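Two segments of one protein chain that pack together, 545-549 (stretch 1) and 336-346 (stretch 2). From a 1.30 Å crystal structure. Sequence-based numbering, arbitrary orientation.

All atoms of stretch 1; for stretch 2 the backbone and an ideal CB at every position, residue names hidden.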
# COMPACT_ATOMS: atom_id res chain seq x y z
N LEU A 545 0.34 16.53 -4.48
CA LEU A 545 1.08 16.90 -5.68
C LEU A 545 1.56 15.64 -6.38
O LEU A 545 2.35 14.87 -5.84
CB LEU A 545 2.28 17.77 -5.31
CG LEU A 545 1.99 18.97 -4.39
CD1 LEU A 545 3.26 19.78 -4.19
CD2 LEU A 545 0.90 19.84 -5.01
N PRO A 546 1.05 15.39 -7.60
CA PRO A 546 1.48 14.19 -8.32
C PRO A 546 2.89 14.39 -8.87
O PRO A 546 3.20 15.46 -9.39
CB PRO A 546 0.43 14.07 -9.42
CG PRO A 546 0.14 15.52 -9.76
CD PRO A 546 0.10 16.19 -8.40
N LEU A 547 3.74 13.38 -8.75
CA LEU A 547 5.10 13.50 -9.27
C LEU A 547 5.30 12.63 -10.52
O LEU A 547 5.42 13.16 -11.62
CB LEU A 547 6.13 13.15 -8.19
CG LEU A 547 6.17 14.12 -6.99
CD1 LEU A 547 7.32 13.73 -6.07
CD2 LEU A 547 6.35 15.56 -7.47
N TYR A 548 5.33 11.31 -10.35
CA TYR A 548 5.51 10.42 -11.50
C TYR A 548 5.00 9.01 -11.22
O TYR A 548 4.83 8.61 -10.07
CB TYR A 548 6.98 10.38 -11.94
CG TYR A 548 7.99 10.06 -10.85
CD1 TYR A 548 8.60 11.08 -10.11
CD2 TYR A 548 8.36 8.75 -10.58
CE1 TYR A 548 9.55 10.79 -9.12
CE2 TYR A 548 9.31 8.45 -9.60
CZ TYR A 548 9.90 9.47 -8.88
OH TYR A 548 10.83 9.16 -7.92
N PHE A 549 4.75 8.26 -12.29
CA PHE A 549 4.29 6.88 -12.18
C PHE A 549 5.51 5.99 -12.31
O PHE A 549 6.34 6.17 -13.20
CB PHE A 549 3.28 6.55 -13.29
CG PHE A 549 2.00 7.33 -13.19
CD1 PHE A 549 1.18 7.22 -12.07
CD2 PHE A 549 1.60 8.17 -14.23
CE1 PHE A 549 -0.02 7.93 -11.99
CE2 PHE A 549 0.41 8.88 -14.16
CZ PHE A 549 -0.40 8.76 -13.04
N UNK A 336 10.19 21.17 -10.90
CA UNK A 336 10.53 20.85 -12.28
C UNK A 336 10.47 19.34 -12.47
O UNK A 336 11.50 18.67 -12.61
CB UNK A 336 11.91 21.39 -12.65
N UNK A 337 9.25 18.82 -12.49
CA UNK A 337 9.02 17.39 -12.63
C UNK A 337 9.50 16.82 -13.96
O UNK A 337 10.11 15.75 -14.00
CB UNK A 337 7.53 17.10 -12.46
N UNK A 338 9.23 17.52 -15.05
CA UNK A 338 9.68 17.03 -16.34
C UNK A 338 11.20 17.00 -16.39
O UNK A 338 11.79 16.06 -16.93
CB UNK A 338 9.12 17.90 -17.47
N UNK A 339 11.84 18.02 -15.83
CA UNK A 339 13.30 18.05 -15.82
C UNK A 339 13.84 16.91 -14.98
O UNK A 339 14.84 16.28 -15.33
CB UNK A 339 13.81 19.39 -15.29
N UNK A 340 13.16 16.63 -13.87
CA UNK A 340 13.56 15.56 -12.97
C UNK A 340 13.47 14.19 -13.62
O UNK A 340 14.43 13.42 -13.60
CB UNK A 340 12.70 15.59 -11.71
N UNK A 341 12.32 13.85 -14.20
CA UNK A 341 12.19 12.53 -14.79
C UNK A 341 13.11 12.34 -16.00
O UNK A 341 13.58 11.24 -16.25
CB UNK A 341 10.74 12.29 -15.20
N UNK A 342 13.39 13.42 -16.72
CA UNK A 342 14.29 13.34 -17.87
C UNK A 342 15.70 13.03 -17.38
O UNK A 342 16.34 12.08 -17.84
CB UNK A 342 14.27 14.64 -18.68
N UNK A 343 16.19 13.84 -16.44
CA UNK A 343 17.54 13.66 -15.92
C UNK A 343 17.73 12.38 -15.11
O UNK A 343 18.73 11.69 -15.26
CB UNK A 343 17.91 14.86 -15.05
N UNK A 344 16.76 12.06 -14.27
CA UNK A 344 16.84 10.89 -13.40
C UNK A 344 16.49 9.55 -14.04
O UNK A 344 17.11 8.54 -13.73
CB UNK A 344 15.91 11.11 -12.20
N UNK A 345 15.49 9.55 -14.92
CA UNK A 345 15.02 8.30 -15.52
C UNK A 345 14.94 8.30 -17.04
O UNK A 345 14.35 7.38 -17.62
CB UNK A 345 13.64 7.97 -14.96
N UNK A 346 15.52 9.30 -17.69
CA UNK A 346 15.45 9.41 -19.15
C UNK A 346 13.99 9.42 -19.60
O UNK A 346 13.65 8.95 -20.68
CB UNK A 346 16.21 8.26 -19.82

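Position 336 lies just before the helix, and its CB finds nothing of stretch 1 nearby. The free backbone N atoms of the first turn favour a small capping acceptor: Asn, Asp, Ser or Thr. The residue is N336. N336 OD1 accepts from the backbone N of position 339 at 3.0 Å, a capping bond.

Position 337 points toward the strand, and its ideal CB is 4.5 Å from L547 O. The carbonyl of P546 lies farther along. A long side chain is needed to reach it, and a donor at its end would be rewarded; Arg or Lys would suit, and Gln is possible. The residue is R337. R337 NH2 donates to P546 O at 2.8 Å, with the acceptor near the guanidinium plane. The aliphatic part is used too: R337 CD packs 3.9 Å from L547 CD2.

Position 338 points away from the strand. Many residues would fit, polar ones readily; it is E338. Position 339 is out of reach of stretch 1, and its helical phi/psi (-65/-39) do not demand glycine. The residue is nevertheless G339, which has no side chain to add to the contact.

Position 340 points toward stretch 1, but no strand atom lies within 5.5 Å of its ideal CB. The Y548 ring is the apolar surface on offer, so Leu, Met or Ile could extend to it. The residue is L340, and L340 CD1 comes 4.3 Å from Y548 CE1.

Position 341 faces the strand more closely, with its ideal CB 5.3 Å from Y548 CB. A modest apolar side chain suits this gap: Val, Ile or Leu. The residue is V341. V341 CG1 lies 4.0 Å from Y548 CB and obliquely to the tyrosine ring.

Positions 342 and 343 are out of reach and leave the choice wide. They are K342 and A343. Position 344 is out of reach of the strand too, so stretch 1 leaves the choice open; it is F344.

Position 345 points toward stretch 1, although its ideal CB has no strand atom within 5.5 Å. A large side chain could cross to the Y548 ring: Phe, Tyr, Leu or Met. The residue is F345. F345 CE1 sits over one face of the Y548 ring, 3.7 Å from Y548 CZ. The ring planes meet at 57°, an oblique pair. Y548 OH lies at the edge of the phenylalanine ring, 3.7 Å from F345 CZ.

Position 346 has positive phi, which Gly, Asn or Asp tolerate well. It is D346, out of reach of the strand.

Stretch 2 (336-346) NREGLVKAFFD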
# COMPACT_ATOMS: atom_id res chain seq x y z
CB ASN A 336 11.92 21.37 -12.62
CG ASN A 336 12.23 21.25 -14.09
OD1 ASN A 336 11.40 20.79 -14.88
ND2 ASN A 336 13.43 21.68 -14.48
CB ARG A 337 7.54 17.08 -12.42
CG ARG A 337 7.04 17.46 -11.03
CD ARG A 337 5.54 17.24 -10.91
NE ARG A 337 4.80 18.13 -11.79
CZ ARG A 337 3.57 17.91 -12.22
NH1 ARG A 337 2.98 18.78 -13.02
NH2 ARG A 337 2.92 16.82 -11.85
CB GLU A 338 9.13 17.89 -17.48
CG GLU A 338 9.53 17.38 -18.87
CD GLU A 338 9.01 15.98 -19.17
OE1 GLU A 338 9.58 15.33 -20.07
OE2 GLU A 338 8.03 15.54 -18.53
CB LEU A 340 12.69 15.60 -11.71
CG LEU A 340 12.99 14.65 -10.54
CD1 LEU A 340 12.68 13.20 -10.89
CD2 LEU A 340 14.42 14.85 -10.14
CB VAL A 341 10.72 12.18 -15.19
CG1 VAL A 341 9.83 12.27 -13.96
CG2 VAL A 341 10.23 13.08 -16.30
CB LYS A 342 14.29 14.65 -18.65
CG LYS A 342 15.29 14.68 -19.79
CD LYS A 342 15.27 16.02 -20.52
CE LYS A 342 16.34 16.07 -21.60
NZ LYS A 342 17.71 15.94 -21.03
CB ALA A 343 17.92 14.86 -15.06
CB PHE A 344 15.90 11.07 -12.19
CG PHE A 344 16.41 12.02 -11.14
CD1 PHE A 344 17.21 13.11 -11.46
CD2 PHE A 344 16.02 11.85 -9.81
CE1 PHE A 344 17.63 14.01 -10.47
CE2 PHE A 344 16.42 12.74 -8.82
CZ PHE A 344 17.23 13.82 -9.15
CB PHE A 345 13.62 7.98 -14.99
CG PHE A 345 13.45 8.20 -13.50
CD1 PHE A 345 12.49 9.09 -13.01
CD2 PHE A 345 14.23 7.49 -12.59
CE1 PHE A 345 12.31 9.26 -11.63
CE2 PHE A 345 14.06 7.66 -11.22
CZ PHE A 345 13.10 8.54 -10.74
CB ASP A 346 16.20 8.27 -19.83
CG ASP A 346 17.70 8.44 -19.77
OD1 ASP A 346 18.18 9.58 -19.99
OD2 ASP A 346 18.41 7.45 -19.52
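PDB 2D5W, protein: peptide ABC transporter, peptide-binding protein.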